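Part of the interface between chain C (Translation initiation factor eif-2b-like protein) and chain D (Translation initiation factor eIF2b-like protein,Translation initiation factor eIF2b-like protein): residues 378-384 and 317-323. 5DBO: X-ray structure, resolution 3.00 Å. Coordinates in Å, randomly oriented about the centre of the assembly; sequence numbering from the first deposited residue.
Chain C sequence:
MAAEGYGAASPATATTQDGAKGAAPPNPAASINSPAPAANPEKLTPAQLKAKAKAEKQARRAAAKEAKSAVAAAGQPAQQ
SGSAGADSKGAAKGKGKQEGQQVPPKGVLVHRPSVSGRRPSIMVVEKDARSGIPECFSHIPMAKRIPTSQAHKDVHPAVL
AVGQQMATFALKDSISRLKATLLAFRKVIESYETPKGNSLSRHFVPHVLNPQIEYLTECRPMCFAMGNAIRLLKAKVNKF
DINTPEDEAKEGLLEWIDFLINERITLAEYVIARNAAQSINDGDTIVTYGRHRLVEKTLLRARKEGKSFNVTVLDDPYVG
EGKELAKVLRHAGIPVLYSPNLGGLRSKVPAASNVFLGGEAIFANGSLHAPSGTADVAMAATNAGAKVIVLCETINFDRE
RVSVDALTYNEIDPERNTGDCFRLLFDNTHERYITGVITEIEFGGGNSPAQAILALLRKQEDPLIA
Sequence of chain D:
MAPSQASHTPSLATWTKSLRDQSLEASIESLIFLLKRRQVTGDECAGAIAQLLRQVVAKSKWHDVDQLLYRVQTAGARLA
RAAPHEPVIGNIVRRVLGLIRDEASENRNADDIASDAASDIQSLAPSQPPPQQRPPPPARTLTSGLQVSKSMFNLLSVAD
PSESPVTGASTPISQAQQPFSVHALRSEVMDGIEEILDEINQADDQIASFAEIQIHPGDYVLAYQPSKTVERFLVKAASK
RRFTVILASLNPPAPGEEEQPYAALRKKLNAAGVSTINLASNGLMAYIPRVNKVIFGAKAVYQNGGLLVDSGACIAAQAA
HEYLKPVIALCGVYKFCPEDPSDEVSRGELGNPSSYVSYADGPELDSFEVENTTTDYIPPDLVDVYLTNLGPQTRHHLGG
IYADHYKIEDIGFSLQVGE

Chain C (378-384) AMAATNA
Chain D 317-323: AQAAHEY

How do the two backbones meet? Residues 378-384 of chain C and the chain D stretch from Ala D317 follow helices that begin earlier, with phi/psi mostly near -60/-45; the departures are Asn C383 at -85/-11, Ala C384 at -80/-26, Glu D322 at -72/-25 and Tyr D323, in loop, at -98/11. The helix axes approach to 10.8 Å and their N-to-C directions make an angle of 73°, so they cross steeply and touch over a short length. The register is set by Met C379 CA, 8.1 Å from Ala D319 CA, and Ala C380 CA, 7.9 Å from Gln D318 CA. Together the stretches bury 269 Å². Met C379 and Asn C383 point CA-to-CB toward chain D, as Gln D318 and Glu D322 do toward chain C: in each stretch the pair is four residues, about one turn, apart.

What does Met C379 do in the gap? It is buried and gives up 79 Å², the largest share of any residue here. Chi1 of 159° (t) and chi2 of -151° (t) extend the chain toward the other helix, and chi3 of 59° (p) turns the methyl at its end. Met C379 SD thereby lies 4.1 Å from Gln D318 O and 4.1 Å from Ala D319 CA, in van der Waals packing against the chain D backbone. The small side chain of Ala D319, directed sideways, leaves its CA open to this approach. A flexible, unbranched thioether suits such a place.

How does Gln D318 answer from the other side? Its chi1 of -158° and chi2 of 161°, both t, stretch it toward chain C, and chi3 is 8°. The amide end reaches the neighbouring turn: Gln D318 NE2 stands 4.1 Å from Asn C383 CB and 4.4 Å from Ala C380 CA. These are packing distances, and the aliphatic part contributes too, with Gln D318 CG 4.2 Å from Met C379 SD. Ala C380, with its CB sideways, adds little bulk beside the amide.

Where is the polar link? Asn C383 ND2 donates to Glu D322 OE2 at 2.6 Å, with an N-H...acceptor angle of 140°; this is the only hydrogen bond between the stretches. Chi1 of -73° (m) and chi2 of -108° also let Asn C383 ND2 donate to Met C379 O at 2.9 Å and 161°, so one amide group ties back to its own helix while reaching across. An amide NH2 has two hydrogens and can serve both acceptors, and a carboxylate oxygen accepts well; both residues suit a site where Asn C383 is exposed and Glu D322 partly exposed. Glu D322 has chi1 at -92°, between wells, chi2 at -150° (t) and chi3 at 7°. Glu D322 OE2 lies 3.5 Å from Met C379 CG, while Glu D322 OE1 is hydrogen-bonded elsewhere in the structure.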

# COMPACT_ATOMS: atom_id res chain seq x y z
N ALA C 378 10.13 6.02 -14.56
CA ALA C 378 8.83 6.53 -15.02
C ALA C 378 8.11 7.32 -13.93
O ALA C 378 7.58 8.40 -14.19
CB ALA C 378 7.96 5.39 -15.50
N MET C 379 8.09 6.80 -12.71
CA MET C 379 7.46 7.49 -11.59
C MET C 379 8.21 8.78 -11.25
O MET C 379 7.60 9.83 -11.05
CB MET C 379 7.38 6.59 -10.35
CG MET C 379 7.22 7.36 -9.03
SD MET C 379 7.92 6.52 -7.61
CE MET C 379 9.63 6.36 -8.10
N ALA C 380 9.53 8.68 -11.15
CA ALA C 380 10.35 9.84 -10.83
C ALA C 380 10.06 10.96 -11.82
O ALA C 380 9.86 12.12 -11.44
CB ALA C 380 11.82 9.47 -10.84
N ALA C 381 10.03 10.59 -13.10
CA ALA C 381 9.74 11.54 -14.16
C ALA C 381 8.34 12.13 -14.01
O ALA C 381 8.15 13.35 -14.11
CB ALA C 381 9.89 10.88 -15.50
N THR C 382 7.37 11.27 -13.73
CA THR C 382 5.99 11.70 -13.61
C THR C 382 5.81 12.69 -12.47
O THR C 382 5.07 13.67 -12.60
CB THR C 382 5.03 10.50 -13.40
OG1 THR C 382 5.13 9.63 -14.52
CG2 THR C 382 3.60 10.98 -13.29
N ASN C 383 6.50 12.46 -11.36
CA ASN C 383 6.36 13.36 -10.22
C ASN C 383 7.28 14.57 -10.34
O ASN C 383 7.11 15.54 -9.62
CB ASN C 383 6.65 12.62 -8.92
CG ASN C 383 5.54 11.66 -8.53
OD1 ASN C 383 4.79 11.92 -7.58
ND2 ASN C 383 5.41 10.57 -9.26
N ALA C 384 8.21 14.52 -11.29
CA ALA C 384 8.99 15.70 -11.64
C ALA C 384 8.19 16.62 -12.55
O ALA C 384 8.42 17.83 -12.58
CB ALA C 384 10.30 15.29 -12.31
N ALA D 317 12.77 5.67 -0.93
CA ALA D 317 11.90 6.61 -0.22
C ALA D 317 10.70 7.07 -1.05
O ALA D 317 9.58 7.15 -0.55
CB ALA D 317 12.70 7.81 0.22
N GLN D 318 10.95 7.38 -2.31
CA GLN D 318 9.92 7.87 -3.21
C GLN D 318 8.95 6.74 -3.57
O GLN D 318 7.72 6.91 -3.52
CB GLN D 318 10.56 8.47 -4.46
CG GLN D 318 9.69 9.45 -5.20
CD GLN D 318 10.50 10.33 -6.12
OE1 GLN D 318 11.70 10.11 -6.30
NE2 GLN D 318 9.85 11.33 -6.72
N ALA D 319 9.52 5.59 -3.91
CA ALA D 319 8.72 4.41 -4.23
C ALA D 319 7.81 4.07 -3.05
O ALA D 319 6.64 3.76 -3.23
CB ALA D 319 9.61 3.24 -4.58
N ALA D 320 8.37 4.14 -1.85
CA ALA D 320 7.62 3.90 -0.62
C ALA D 320 6.53 4.94 -0.42
O ALA D 320 5.41 4.63 -0.02
CB ALA D 320 8.54 3.89 0.58
N HIS D 321 6.87 6.19 -0.70
CA HIS D 321 5.93 7.28 -0.50
C HIS D 321 4.70 7.16 -1.38
O HIS D 321 3.60 7.50 -0.95
CB HIS D 321 6.57 8.63 -0.74
CG HIS D 321 5.60 9.76 -0.67
ND1 HIS D 321 5.21 10.48 -1.78
CD2 HIS D 321 4.91 10.27 0.37
CE1 HIS D 321 4.33 11.40 -1.42
NE2 HIS D 321 4.13 11.29 -0.12
N GLU D 322 4.88 6.70 -2.61
CA GLU D 322 3.73 6.61 -3.50
C GLU D 322 2.76 5.49 -3.11
O GLU D 322 1.58 5.56 -3.43
CB GLU D 322 4.17 6.44 -4.95
CG GLU D 322 4.30 7.79 -5.63
CD GLU D 322 4.03 7.71 -7.10
OE1 GLU D 322 3.61 6.62 -7.56
OE2 GLU D 322 4.21 8.73 -7.80
N TYR D 323 3.27 4.48 -2.42
CA TYR D 323 2.40 3.41 -1.95
C TYR D 323 2.01 3.62 -0.49
O TYR D 323 1.46 2.72 0.15
CB TYR D 323 3.06 2.03 -2.14
CG TYR D 323 2.99 1.51 -3.56
CD1 TYR D 323 3.96 1.83 -4.49
CD2 TYR D 323 1.91 0.75 -3.98
CE1 TYR D 323 3.88 1.37 -5.79
CE2 TYR D 323 1.82 0.29 -5.28
CZ TYR D 323 2.81 0.60 -6.18
OH TYR D 323 2.72 0.14 -7.48